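Local structure of Tni2 (Pseudomonas fluorescens, 6B12) at residues A56-V59 against H64-I67; D95-N100 against G144-I149; K13-N18 against D22-L27; F114-V117 against F122-M125; L80-G85 against I139-G144. The protein is probably the immunity protein that binds and neutralises Tne2, a type VI secretion toxin that degrades NAD, in the bacterium that makes it. All coordinates share one frame; numbering follows the deposited sequence.

In the fold
The chain is built from antiparallel sheets, and the five contacts sample them from one end to the other. Interaction 1 is a hairpin of the central sheet, and interaction 5 packs the next strand of that sheet against the C-terminal one; their centres lie about 8 Å apart, and Leu65 and Ile67 pair with Val83 and Tyr81. Phe122, from interaction 4, packs on both. Interactions 2 and 5 share Gly144, while interaction 2 joins the two outermost strands of the C-terminal sheet through side chains. At the N-terminal end, with its centre about 32 Å from that of interaction 2, interaction 3 touches interaction 1 through Glu17 and Val58. Interaction 3 and Phe114 of interaction 4 also meet the partner protein.

Interaction 1 of 5, residues A56-V59 against H64-I67; sequences AIVV and HLAI
Ile57 and Ala66 pair across the hairpin made by strands 54-58 and 64-70, which run antiparallel with 158° between the two short strand segments. They form a hydrogen-bonded pair. Ile57 N gives its hydrogen to Ala66 O at 3.0 Å, in an almost straight bond of 166°, and Ala66 N returns one to Ile57 O, also at 3.0 Å. Toward the turn, Val59 N donates to His64 O at 2.9 Å. The non-hydrogen-bonded pairs Ala56-Ile67 and Val58-Leu65 turn their side chains to the other face. There the end of Ile67 bends back until its CD1 is 3.5 Å from Ala56 CB, and the side chains of Val58 and Leu65 cross at a slant, with Val58 CG2 4.0 Å from Leu65 CD2. On the face of Ile57, CG1 stands between the backbone N and the carbonyl carbon (chi1 57°) and lies 3.7 Å from Ala66 CB. Val59 CG2 lies against His64 CB at 3.8 Å; the His64 ring itself leads away and is held through ND1 by Asp61. With Phe5 of the N-terminal sheet over Ala56, Val58 and Leu65, and Phe122 of the C-terminal sheet over Ile57, Val59 and Ala66, this is the beta hairpin that begins a four-stranded antiparallel meander.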
loop_
_atom_site.group_PDB
_atom_site.type_symbol
_atom_site.label_atom_id
_atom_site.label_comp_id
_atom_site.label_asym_id
_atom_site.label_seq_id
_atom_site.Cartn_x
_atom_site.Cartn_y
_atom_site.Cartn_z
ATOM N N ALA C 56 -9.913 -4.728 3.317
ATOM C CA ALA C 56 -10.474 -4.684 4.670
ATOM C C ALA C 56 -9.443 -5.153 5.677
ATOM O O ALA C 56 -8.735 -6.138 5.432
ATOM C CB ALA C 56 -11.727 -5.583 4.800
ATOM N N ILE C 57 -9.366 -4.453 6.813
ATOM C CA ILE C 57 -8.563 -4.905 7.944
ATOM C C ILE C 57 -9.417 -4.819 9.197
ATOM O O ILE C 57 -10.380 -4.052 9.274
ATOM C CB ILE C 57 -7.258 -4.091 8.145
ATOM C CG1 ILE C 57 -7.582 -2.602 8.308
ATOM C CG2 ILE C 57 -6.279 -4.334 6.979
ATOM C CD1 ILE C 57 -6.483 -1.805 9.001
ATOM N N VAL C 58 -9.088 -5.644 10.168
ATOM C CA VAL C 58 -9.657 -5.486 11.501
ATOM C C VAL C 58 -8.731 -4.564 12.286
ATOM O O VAL C 58 -7.530 -4.825 12.395
ATOM C CB VAL C 58 -9.824 -6.842 12.198
ATOM C CG1 VAL C 58 -10.281 -6.635 13.635
ATOM C CG2 VAL C 58 -10.834 -7.736 11.416
ATOM N N VAL C 59 -9.275 -3.462 12.790
ATOM C CA VAL C 59 -8.478 -2.549 13.618
ATOM C C VAL C 59 -8.033 -3.305 14.863
ATOM O O VAL C 59 -8.772 -4.187 15.340
ATOM C CB VAL C 59 -9.320 -1.310 13.968
ATOM C CG1 VAL C 59 -8.551 -0.306 14.839
ATOM C CG2 VAL C 59 -9.833 -0.637 12.656
ATOM N N HIS C 64 -13.589 -2.475 15.419
ATOM C CA HIS C 64 -13.824 -1.721 14.202
ATOM C C HIS C 64 -13.145 -2.431 13.054
ATOM O O HIS C 64 -12.145 -3.141 13.227
ATOM C CB HIS C 64 -13.273 -0.290 14.321
ATOM C CG HIS C 64 -13.900 0.496 15.418
ATOM N ND1 HIS C 64 -13.347 0.595 16.678
ATOM C CD2 HIS C 64 -15.039 1.228 15.443
ATOM C CE1 HIS C 64 -14.110 1.369 17.426
ATOM N NE2 HIS C 64 -15.150 1.755 16.709
ATOM N N LEU C 65 -13.677 -2.198 11.860
ATOM C CA LEU C 65 -13.002 -2.573 10.633
ATOM C C LEU C 65 -12.704 -1.301 9.851
ATOM O O LEU C 65 -13.481 -0.340 9.888
ATOM C CB LEU C 65 -13.865 -3.511 9.789
ATOM C CG LEU C 65 -14.167 -4.829 10.546
ATOM C CD1 LEU C 65 -15.587 -4.755 11.094
ATOM C CD2 LEU C 65 -13.984 -6.012 9.630
ATOM N N ALA C 66 -11.568 -1.277 9.185
ATOM C CA ALA C 66 -11.292 -0.223 8.220
ATOM C C ALA C 66 -11.471 -0.838 6.842
ATOM O O ALA C 66 -10.891 -1.888 6.551
ATOM C CB ALA C 66 -9.886 0.342 8.385
ATOM N N ILE C 67 -12.266 -0.181 6.001
ATOM C CA ILE C 67 -12.665 -0.738 4.720
ATOM C C ILE C 67 -12.309 0.283 3.659
ATOM O O ILE C 67 -12.879 1.374 3.658
ATOM C CB ILE C 67 -14.177 -1.020 4.659
ATOM C CG1 ILE C 67 -14.671 -1.876 5.839
ATOM C CG2 ILE C 67 -14.505 -1.646 3.308
ATOM C CD1 ILE C 67 -14.158 -3.238 5.813
#

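Interaction 2 of 5, residues D95-N100 against G144-I149; sequences DQLLIN and GDIVSI
Leu97 reaches from strand 96-99 to touch two isoleucines of strand 145-152. Its CB starts the contact, 4.0 Å from Ile149 CD1. Beyond CG the two branches part: CD1 stays with the same Ile149 CD1, also at 4.0 Å, whereas CD2 runs to Ile146 CD1 at 3.5 Å, which is tight for two methyl groups. These strands are the two outermost of one five-stranded antiparallel sheet, and they come near each other because the sheet curls. They make no backbone pairing, their axes staying 9.2 Å apart at closest and lying at 51° to one another, so side chains alone span the gap. Within strand 145-152, Val147 and Ser148 both face Asp138 in a classic beta bulge. The bulge falls between the two isoleucines, and both their CB atoms point toward strand 96-99. Ile149 carries its CD1 to Leu97 on a nearly extended chain (chi2 156°). Tyr108 and Phe126, from the intervening strands of the same sheet, pack against Leu97, and Phe135 lies against Ile149.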
loop_
_atom_site.group_PDB
_atom_site.type_symbol
_atom_site.label_atom_id
_atom_site.label_comp_id
_atom_site.label_asym_id
_atom_site.label_seq_id
_atom_site.Cartn_x
_atom_site.Cartn_y
_atom_site.Cartn_z
ATOM N N ASP C 95 -10.641 12.346 2.928
ATOM C CA ASP C 95 -9.499 12.214 2.022
ATOM C C ASP C 95 -9.178 13.535 1.322
ATOM O O ASP C 95 -8.539 13.554 0.261
ATOM C CB ASP C 95 -9.674 11.070 1.011
ATOM C CG ASP C 95 -10.969 11.138 0.214
ATOM O OD1 ASP C 95 -11.532 12.230 0.028
ATOM O OD2 ASP C 95 -11.406 10.062 -0.261
ATOM N N GLN C 96 -9.614 14.642 1.902
ATOM C CA GLN C 96 -9.067 15.963 1.605
ATOM C C GLN C 96 -8.415 16.426 2.896
ATOM O O GLN C 96 -9.105 16.645 3.899
ATOM C CB GLN C 96 -10.149 16.929 1.132
ATOM C CG GLN C 96 -10.565 16.666 -0.286
ATOM C CD GLN C 96 -11.691 17.556 -0.737
ATOM O OE1 GLN C 96 -12.055 18.518 -0.057
ATOM N NE2 GLN C 96 -12.254 17.240 -1.892
ATOM N N LEU C 97 -7.093 16.532 2.874
ATOM C CA LEU C 97 -6.280 16.692 4.067
ATOM C C LEU C 97 -5.530 18.011 4.022
ATOM O O LEU C 97 -5.078 18.451 2.957
ATOM C CB LEU C 97 -5.280 15.544 4.193
ATOM C CG LEU C 97 -5.922 14.156 4.178
ATOM C CD1 LEU C 97 -4.880 13.048 4.323
ATOM C CD2 LEU C 97 -6.987 14.077 5.246
ATOM N N LEU C 98 -5.407 18.632 5.187
ATOM C CA LEU C 98 -4.620 19.846 5.333
ATOM C C LEU C 98 -3.167 19.426 5.456
ATOM O O LEU C 98 -2.777 18.795 6.448
ATOM C CB LEU C 98 -5.048 20.646 6.556
ATOM C CG LEU C 98 -6.027 21.803 6.459
ATOM C CD1 LEU C 98 -6.264 22.362 7.863
ATOM C CD2 LEU C 98 -5.494 22.873 5.531
ATOM N N ILE C 99 -2.368 19.763 4.452
ATOM C CA ILE C 99 -0.951 19.434 4.433
ATOM C C ILE C 99 -0.203 20.721 4.132
ATOM O O ILE C 99 -0.402 21.325 3.070
ATOM C CB ILE C 99 -0.626 18.339 3.401
ATOM C CG1 ILE C 99 -1.354 17.039 3.741
ATOM C CG2 ILE C 99 0.883 18.113 3.287
ATOM C CD1 ILE C 99 -1.348 16.033 2.607
ATOM N N ASN C 100 0.608 21.172 5.088
ATOM C CA ASN C 100 1.366 22.410 4.948
ATOM C C ASN C 100 0.454 23.585 4.592
ATOM O O ASN C 100 0.751 24.391 3.703
ATOM C CB ASN C 100 2.481 22.236 3.914
ATOM C CG ASN C 100 3.467 23.375 3.926
ATOM O OD1 ASN C 100 3.682 24.017 4.954
ATOM N ND2 ASN C 100 4.064 23.649 2.770
ATOM N N GLY C 144 -13.199 7.865 14.831
ATOM C CA GLY C 144 -13.368 8.135 13.426
ATOM C C GLY C 144 -12.573 9.318 12.938
ATOM O O GLY C 144 -12.818 9.784 11.815
ATOM N N ASP C 145 -11.609 9.804 13.725
ATOM C CA ASP C 145 -10.862 11.002 13.383
ATOM C C ASP C 145 -9.401 10.719 13.055
ATOM O O ASP C 145 -8.762 9.836 13.617
ATOM C CB ASP C 145 -10.937 12.025 14.506
ATOM C CG ASP C 145 -12.327 12.594 14.656
ATOM O OD1 ASP C 145 -13.114 12.522 13.681
ATOM O OD2 ASP C 145 -12.625 13.100 15.740
ATOM N N ILE C 146 -8.869 11.496 12.125
ATOM C CA ILE C 146 -7.452 11.395 11.827
ATOM C C ILE C 146 -6.639 11.867 13.019
ATOM O O ILE C 146 -6.952 12.888 13.648
ATOM C CB ILE C 146 -7.129 12.212 10.570
ATOM C CG1 ILE C 146 -7.773 11.504 9.384
ATOM C CG2 ILE C 146 -5.632 12.358 10.442
ATOM C CD1 ILE C 146 -7.805 12.331 8.120
ATOM N N VAL C 147 -5.599 11.105 13.340
ATOM C CA VAL C 147 -4.683 11.420 14.430
ATOM C C VAL C 147 -3.515 12.238 13.934
ATOM O O VAL C 147 -3.237 13.313 14.475
ATOM C CB VAL C 147 -4.200 10.110 15.101
ATOM C CG1 VAL C 147 -3.089 10.395 16.099
ATOM C CG2 VAL C 147 -5.362 9.413 15.782
ATOM N N SER C 148 -2.862 11.776 12.868
ATOM C CA SER C 148 -1.690 12.465 12.345
ATOM C C SER C 148 -1.447 12.080 10.901
ATOM O O SER C 148 -1.889 11.023 10.429
ATOM C CB SER C 148 -0.441 12.147 13.154
ATOM O OG SER C 148 -0.237 10.755 13.114
ATOM N N ILE C 149 -0.707 12.952 10.213
ATOM C CA ILE C 149 -0.285 12.729 8.840
ATOM C C ILE C 149 1.218 12.952 8.762
ATOM O O ILE C 149 1.733 13.925 9.322
ATOM C CB ILE C 149 -1.012 13.679 7.868
ATOM C CG1 ILE C 149 -2.536 13.566 8.015
ATOM C CG2 ILE C 149 -0.591 13.403 6.449
ATOM C CD1 ILE C 149 -3.292 14.846 7.548
#

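Interaction 3 of 5, residues K13-N18 against D22-L27; sequences KVIDEN and DQMIAL
Met24, present as selenomethionine, lays its CE methyl against the end of Ile15, 3.6 Å from Ile15 CD1 and 3.8 Å from Ile15 CG1. The two side chains cross at about a right angle. A turn about the CG-SE bond (chi3 87°) swings CE out of the line of an otherwise extended chain and onto the isoleucine. The closest contact is apolar, and no hydrogen bond joins 13-18 to 22-27. One turn of helix stands behind Met24, marked by the bond from Ala26 N to Asp22 O at 2.9 Å. Gln23 also points toward 13-18, but its OE1 is taken by the backbone N of Thr20 in the short connection. Trp29 packs on both Ile15 and Met24. Beyond the contact lies the other protein of the complex: Asp22 OD1 is hydrogen-bonded to a polar side chain of that chain, and Ile15 and Met24 both reach it as well. The short helix 21-26 thus packs beside strand 14-16, which pairs with strand 5-9 of the N-terminal sheet.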
loop_
_atom_site.group_PDB
_atom_site.type_symbol
_atom_site.label_atom_id
_atom_site.label_comp_id
_atom_site.label_asym_id
_atom_site.label_seq_id
_atom_site.Cartn_x
_atom_site.Cartn_y
_atom_site.Cartn_z
ATOM N N LYS C 13 -11.732 -18.009 -3.422
ATOM C CA LYS C 13 -10.727 -18.373 -2.436
ATOM C C LYS C 13 -10.867 -17.464 -1.217
ATOM O O LYS C 13 -11.203 -16.282 -1.336
ATOM C CB LYS C 13 -9.330 -18.264 -3.048
ATOM C CG LYS C 13 -9.078 -19.220 -4.230
ATOM C CD LYS C 13 -9.347 -20.646 -3.835
ATOM C CE LYS C 13 -8.968 -21.630 -4.940
ATOM N NZ LYS C 13 -9.094 -23.037 -4.442
ATOM N N VAL C 14 -10.641 -18.023 -0.035
ATOM C CA VAL C 14 -10.904 -17.323 1.217
ATOM C C VAL C 14 -9.579 -17.031 1.901
ATOM O O VAL C 14 -8.773 -17.944 2.128
ATOM C CB VAL C 14 -11.828 -18.144 2.138
ATOM C CG1 VAL C 14 -12.034 -17.405 3.465
ATOM C CG2 VAL C 14 -13.167 -18.402 1.447
ATOM N N ILE C 15 -9.366 -15.766 2.236
ATOM C CA ILE C 15 -8.180 -15.333 2.964
ATOM C C ILE C 15 -8.540 -15.308 4.439
ATOM O O ILE C 15 -9.398 -14.525 4.850
ATOM C CB ILE C 15 -7.712 -13.945 2.507
ATOM C CG1 ILE C 15 -7.625 -13.871 0.971
ATOM C CG2 ILE C 15 -6.355 -13.613 3.140
ATOM C CD1 ILE C 15 -7.394 -12.438 0.475
ATOM N N ASP C 16 -7.863 -16.130 5.231
ATOM C CA ASP C 16 -8.057 -16.130 6.675
ATOM C C ASP C 16 -7.294 -14.966 7.308
ATOM O O ASP C 16 -6.372 -14.400 6.715
ATOM C CB ASP C 16 -7.581 -17.454 7.269
ATOM C CG ASP C 16 -8.342 -18.630 6.717
ATOM O OD1 ASP C 16 -9.585 -18.536 6.628
ATOM O OD2 ASP C 16 -7.701 -19.640 6.356
ATOM N N GLU C 17 -7.706 -14.582 8.515
ATOM C CA GLU C 17 -7.076 -13.415 9.116
ATOM C C GLU C 17 -5.603 -13.721 9.377
ATOM O O GLU C 17 -5.252 -14.810 9.834
ATOM C CB GLU C 17 -7.787 -13.000 10.415
ATOM C CG GLU C 17 -7.317 -11.639 10.865
ATOM C CD GLU C 17 -8.131 -11.057 12.025
ATOM O OE1 GLU C 17 -8.982 -11.764 12.631
ATOM O OE2 GLU C 17 -7.891 -9.876 12.322
ATOM N N ASN C 18 -4.737 -12.776 9.020
ATOM C CA ASN C 18 -3.286 -12.924 9.167
ATOM C C ASN C 18 -2.717 -14.083 8.337
ATOM O O ASN C 18 -1.623 -14.589 8.625
ATOM C CB ASN C 18 -2.889 -13.074 10.644
ATOM C CG ASN C 18 -3.434 -11.953 11.510
ATOM O OD1 ASN C 18 -3.522 -10.795 11.080
ATOM N ND2 ASN C 18 -3.814 -12.291 12.734
ATOM N N ASP C 22 3.084 -14.818 1.611
ATOM C CA ASP C 22 3.856 -15.998 1.222
ATOM C C ASP C 22 3.002 -17.258 1.254
ATOM O O ASP C 22 3.183 -18.162 0.430
ATOM C CB ASP C 22 5.075 -16.158 2.123
ATOM C CG ASP C 22 6.105 -15.059 1.904
ATOM O OD1 ASP C 22 6.164 -14.523 0.776
ATOM O OD2 ASP C 22 6.837 -14.728 2.860
ATOM N N GLN C 23 2.073 -17.340 2.208
ATOM C CA GLN C 23 1.168 -18.483 2.248
ATOM C C GLN C 23 0.266 -18.508 1.020
ATOM O O GLN C 23 0.011 -19.573 0.446
ATOM C CB GLN C 23 0.360 -18.445 3.551
ATOM C CG GLN C 23 1.231 -18.800 4.760
ATOM C CD GLN C 23 0.586 -18.515 6.108
ATOM O OE1 GLN C 23 -0.359 -17.738 6.214
ATOM N NE2 GLN C 23 1.117 -19.145 7.153
HETATM N N MSE C 24 -0.205 -17.345 0.582
HETATM C CA MSE C 24 -1.037 -17.280 -0.605
HETATM C C MSE C 24 -0.274 -17.735 -1.839
HETATM O O MSE C 24 -0.799 -18.489 -2.658
HETATM C CB MSE C 24 -1.557 -15.856 -0.819
HETATM C CG MSE C 24 -2.404 -15.347 0.323
HETATM SE SE MSE C 24 -2.841 -13.452 -0.008
HETATM C CE MSE C 24 -4.438 -13.660 -1.084
ATOM N N ILE C 25 0.965 -17.258 -1.975
ATOM C CA ILE C 25 1.778 -17.648 -3.120
ATOM C C ILE C 25 2.046 -19.148 -3.093
ATOM O O ILE C 25 1.948 -19.828 -4.123
ATOM C CB ILE C 25 3.081 -16.828 -3.145
ATOM C CG1 ILE C 25 2.768 -15.355 -3.440
ATOM C CG2 ILE C 25 4.076 -17.411 -4.145
ATOM C CD1 ILE C 25 3.839 -14.416 -2.989
ATOM N N ALA C 26 2.360 -19.690 -1.912
ATOM C CA ALA C 26 2.646 -21.118 -1.784
ATOM C C ALA C 26 1.457 -21.985 -2.170
ATOM O O ALA C 26 1.641 -23.157 -2.513
ATOM C CB ALA C 26 3.074 -21.447 -0.352
ATOM N N LEU C 27 0.247 -21.449 -2.098
ATOM C CA LEU C 27 -0.930 -22.170 -2.555
ATOM C C LEU C 27 -1.148 -22.032 -4.050
ATOM O O LEU C 27 -2.099 -22.618 -4.577
ATOM C CB LEU C 27 -2.167 -21.686 -1.798
ATOM C CG LEU C 27 -2.098 -22.012 -0.305
ATOM C CD1 LEU C 27 -3.336 -21.542 0.408
ATOM C CD2 LEU C 27 -1.903 -23.512 -0.120
#

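Interaction 4 of 5, residues F114-V117 against F122-M125; sequences FPQV and FTCM
The backbones of Phe114 and Thr123 keep well apart, with CA atoms 7.4 Å from each other, and 114-117 runs as an irregular loop beside strand 121-128. Thr123 points its side chain at this loop. Its OG1 lies at the edge of the Phe114 ring, in the ring plane and 3.8 Å from CD2, while its CG2 approaches CE2 at 4.0 Å. A water fills the corner between loop and strand: it accepts from Phe114 N at 2.8 Å and from Gln116 NE2 at 3.0 Å, and donates to Thr123 OG1 at 2.6 Å. The loop belongs to the connection between strands 102-112 and 121-128, neighbours in the C-terminal antiparallel sheet, and the water ties it to the second of them. A bend at chi2 (-70°) folds the Gln116 amide back to this water. Asp138, on the next strand, serves both polar groups, its OD1 bonded to Thr123 OG1 and its OD2 to Gln116 NE2. Arg136 makes a cation-pi contact with the Phe114 ring.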
loop_
_atom_site.group_PDB
_atom_site.type_symbol
_atom_site.label_atom_id
_atom_site.label_comp_id
_atom_site.label_asym_id
_atom_site.label_seq_id
_atom_site.Cartn_x
_atom_site.Cartn_y
_atom_site.Cartn_z
ATOM N N PHE C 114 1.859 -0.003 12.200
ATOM C CA PHE C 114 3.000 0.479 12.961
ATOM C C PHE C 114 2.718 0.349 14.455
ATOM O O PHE C 114 1.565 0.187 14.862
ATOM C CB PHE C 114 3.306 1.947 12.617
ATOM C CG PHE C 114 3.759 2.151 11.198
ATOM C CD1 PHE C 114 5.087 2.003 10.858
ATOM C CD2 PHE C 114 2.848 2.483 10.212
ATOM C CE1 PHE C 114 5.512 2.187 9.535
ATOM C CE2 PHE C 114 3.250 2.657 8.874
ATOM C CZ PHE C 114 4.593 2.514 8.550
ATOM N N PRO C 115 3.746 0.407 15.297
ATOM C CA PRO C 115 3.501 0.448 16.745
ATOM C C PRO C 115 2.648 1.647 17.128
ATOM O O PRO C 115 2.829 2.752 16.608
ATOM C CB PRO C 115 4.909 0.540 17.352
ATOM C CG PRO C 115 5.874 0.562 16.205
ATOM C CD PRO C 115 5.162 0.178 14.962
ATOM N N GLN C 116 1.691 1.416 18.029
ATOM C CA GLN C 116 0.773 2.467 18.442
ATOM C C GLN C 116 0.569 2.409 19.947
ATOM O O GLN C 116 0.707 1.359 20.571
ATOM C CB GLN C 116 -0.591 2.351 17.741
ATOM C CG GLN C 116 -0.547 2.387 16.226
ATOM C CD GLN C 116 -0.167 3.761 15.685
ATOM O OE1 GLN C 116 -0.106 4.744 16.433
ATOM N NE2 GLN C 116 0.082 3.835 14.382
ATOM N N VAL C 117 0.205 3.559 20.523
ATOM C CA VAL C 117 -0.106 3.607 21.949
ATOM C C VAL C 117 -1.522 3.135 22.234
ATOM O O VAL C 117 -1.881 2.937 23.397
ATOM C CB VAL C 117 0.104 5.034 22.498
ATOM C CG1 VAL C 117 1.401 5.641 21.947
ATOM C CG2 VAL C 117 -1.076 5.923 22.139
ATOM N N PHE C 122 -5.261 2.764 13.413
ATOM C CA PHE C 122 -4.758 2.060 12.243
ATOM C C PHE C 122 -4.145 3.087 11.297
ATOM O O PHE C 122 -4.284 4.303 11.483
ATOM C CB PHE C 122 -5.862 1.245 11.548
ATOM C CG PHE C 122 -6.937 2.096 10.929
ATOM C CD1 PHE C 122 -8.005 2.560 11.686
ATOM C CD2 PHE C 122 -6.882 2.412 9.572
ATOM C CE1 PHE C 122 -9.000 3.337 11.116
ATOM C CE2 PHE C 122 -7.872 3.213 8.978
ATOM C CZ PHE C 122 -8.933 3.666 9.730
ATOM N N THR C 123 -3.437 2.589 10.289
ATOM C CA THR C 123 -2.726 3.450 9.346
ATOM C C THR C 123 -3.187 3.162 7.930
ATOM O O THR C 123 -3.239 2.006 7.513
ATOM C CB THR C 123 -1.215 3.216 9.431
ATOM O OG1 THR C 123 -0.745 3.494 10.756
ATOM C CG2 THR C 123 -0.481 4.134 8.448
ATOM N N CYS C 124 -3.467 4.218 7.161
ATOM C CA CYS C 124 -3.774 4.041 5.750
ATOM C C CYS C 124 -2.889 4.990 4.960
ATOM O O CYS C 124 -2.652 6.138 5.379
ATOM C CB CYS C 124 -5.255 4.289 5.476
ATOM S SG CYS C 124 -5.827 3.737 3.843
HETATM N N MSE C 125 -2.354 4.477 3.861
HETATM C CA MSE C 125 -1.408 5.226 3.042
HETATM C C MSE C 125 -2.207 6.036 2.032
HETATM O O MSE C 125 -3.076 5.504 1.356
HETATM C CB MSE C 125 -0.422 4.265 2.367
HETATM C CG MSE C 125 0.295 3.349 3.342
HETATM SE SE MSE C 125 1.265 4.323 4.747
HETATM C CE MSE C 125 2.338 5.317 3.515
HETATM O O HOH W 1 -0.494 1.545 12.526
#

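Interaction 5 of 5, residues L80-G85 against I139-G144; sequences LYVVSG and IDASTG
Leu80 and Ile139 reach toward each other tip to tip, with Leu80 CD2 3.6 Å from Ile139 CD1. Next to them Val82 CG1 meets Ala141 CB at 3.9 Å. Leu80 is brought there by CG lying opposite the backbone N (chi1 176°), which extends the branch toward the isoleucine. The four side chains are buried where the central sheet meets the C-terminal one: strand 78-84 belongs to the former and strand 134-140 to the latter, and Phe122 fits in against Val82, Ile139 and Ala141. Ala141 begins the turn that follows strand 134-140, and Asp140 braces that turn with its side chain and its carbonyl. In an Asx turn, Asp140 OD1 accepts from Ser142 N at 3.0 Å, and also from Ser142 OG at 2.6 Å, both coming from the same face of the carboxylate; Ser120 OG is a further partner. Asp140 O takes two backbone bonds, from Gly144 N at 2.8 Å and Thr143 N at 3.2 Å. Gly144, with positive phi (78°), then joins Asp145 in a G1 beta bulge opposite Asp140 as the chain enters strand 145-152.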
loop_
_atom_site.group_PDB
_atom_site.type_symbol
_atom_site.label_atom_id
_atom_site.label_comp_id
_atom_site.label_asym_id
_atom_site.label_seq_id
_atom_site.Cartn_x
_atom_site.Cartn_y
_atom_site.Cartn_z
ATOM N N LEU C 80 -12.381 5.487 2.029
ATOM C CA LEU C 80 -12.073 4.783 3.273
ATOM C C LEU C 80 -13.196 4.972 4.282
ATOM O O LEU C 80 -13.613 6.104 4.547
ATOM C CB LEU C 80 -10.750 5.301 3.838
ATOM C CG LEU C 80 -10.337 4.720 5.191
ATOM C CD1 LEU C 80 -10.095 3.198 5.123
ATOM C CD2 LEU C 80 -9.101 5.497 5.709
ATOM N N TYR C 81 -13.656 3.863 4.869
ATOM C CA TYR C 81 -14.673 3.868 5.912
ATOM C C TYR C 81 -14.153 3.124 7.129
ATOM O O TYR C 81 -13.403 2.161 7.002
ATOM C CB TYR C 81 -15.958 3.169 5.459
ATOM C CG TYR C 81 -16.587 3.806 4.248
ATOM C CD1 TYR C 81 -17.475 4.870 4.385
ATOM C CD2 TYR C 81 -16.264 3.364 2.965
ATOM C CE1 TYR C 81 -18.049 5.462 3.260
ATOM C CE2 TYR C 81 -16.827 3.941 1.844
ATOM C CZ TYR C 81 -17.719 4.998 1.998
ATOM O OH TYR C 81 -18.293 5.583 0.889
ATOM N N VAL C 82 -14.581 3.577 8.301
ATOM C CA VAL C 82 -14.444 2.812 9.547
ATOM C C VAL C 82 -15.828 2.300 9.892
ATOM O O VAL C 82 -16.763 3.089 10.047
ATOM C CB VAL C 82 -13.874 3.668 10.683
ATOM C CG1 VAL C 82 -13.893 2.880 12.002
ATOM C CG2 VAL C 82 -12.467 4.085 10.337
ATOM N N VAL C 83 -15.965 0.983 10.009
ATOM C CA VAL C 83 -17.247 0.344 10.260
ATOM C C VAL C 83 -17.208 -0.254 11.656
ATOM O O VAL C 83 -16.214 -0.867 12.039
ATOM C CB VAL C 83 -17.530 -0.752 9.212
ATOM C CG1 VAL C 83 -18.855 -1.426 9.473
ATOM C CG2 VAL C 83 -17.475 -0.167 7.770
ATOM N N SER C 84 -18.273 -0.058 12.414
ATOM C CA SER C 84 -18.332 -0.641 13.748
ATOM C C SER C 84 -18.397 -2.171 13.654
ATOM O O SER C 84 -18.822 -2.743 12.649
ATOM C CB SER C 84 -19.550 -0.102 14.515
ATOM O OG SER C 84 -20.765 -0.492 13.902
ATOM N N GLY C 85 -17.945 -2.841 14.711
ATOM C CA GLY C 85 -17.972 -4.296 14.687
ATOM C C GLY C 85 -19.369 -4.868 14.541
ATOM O O GLY C 85 -19.555 -5.940 13.947
ATOM N N ILE C 139 -5.200 6.944 12.037
ATOM C CA ILE C 139 -6.614 7.221 12.257
ATOM C C ILE C 139 -7.058 6.487 13.523
ATOM O O ILE C 139 -6.739 5.313 13.691
ATOM C CB ILE C 139 -7.450 6.774 11.040
ATOM C CG1 ILE C 139 -7.019 7.584 9.796
ATOM C CG2 ILE C 139 -8.959 6.939 11.297
ATOM C CD1 ILE C 139 -7.230 6.843 8.478
ATOM N N ASP C 140 -7.767 7.187 14.406
ATOM C CA ASP C 140 -8.319 6.591 15.627
ATOM C C ASP C 140 -9.698 6.041 15.296
ATOM O O ASP C 140 -10.663 6.803 15.151
ATOM C CB ASP C 140 -8.398 7.641 16.730
ATOM C CG ASP C 140 -8.916 7.086 18.053
ATOM O OD1 ASP C 140 -9.223 5.877 18.140
ATOM O OD2 ASP C 140 -8.989 7.904 18.993
ATOM N N ALA C 141 -9.806 4.720 15.177
ATOM C CA ALA C 141 -11.106 4.136 14.855
ATOM C C ALA C 141 -12.135 4.342 15.953
ATOM O O ALA C 141 -13.331 4.212 15.678
ATOM C CB ALA C 141 -10.997 2.621 14.583
ATOM N N SER C 142 -11.710 4.574 17.201
ATOM C CA SER C 142 -12.690 4.744 18.262
ATOM C C SER C 142 -13.423 6.077 18.155
ATOM O O SER C 142 -14.495 6.234 18.749
ATOM C CB SER C 142 -12.019 4.598 19.640
ATOM O OG SER C 142 -11.171 5.700 19.901
ATOM N N THR C 143 -12.890 7.036 17.391
ATOM C CA THR C 143 -13.549 8.312 17.192
ATOM C C THR C 143 -13.834 8.593 15.742
ATOM O O THR C 143 -14.642 9.484 15.452
ATOM C CB THR C 143 -12.692 9.455 17.733
ATOM O OG1 THR C 143 -11.460 9.498 17.005
ATOM C CG2 THR C 143 -12.413 9.221 19.219
ATOM N N GLY C 144 -13.199 7.865 14.831
ATOM C CA GLY C 144 -13.368 8.135 13.426
ATOM C C GLY C 144 -12.573 9.318 12.938
ATOM O O GLY C 144 -12.818 9.784 11.815
#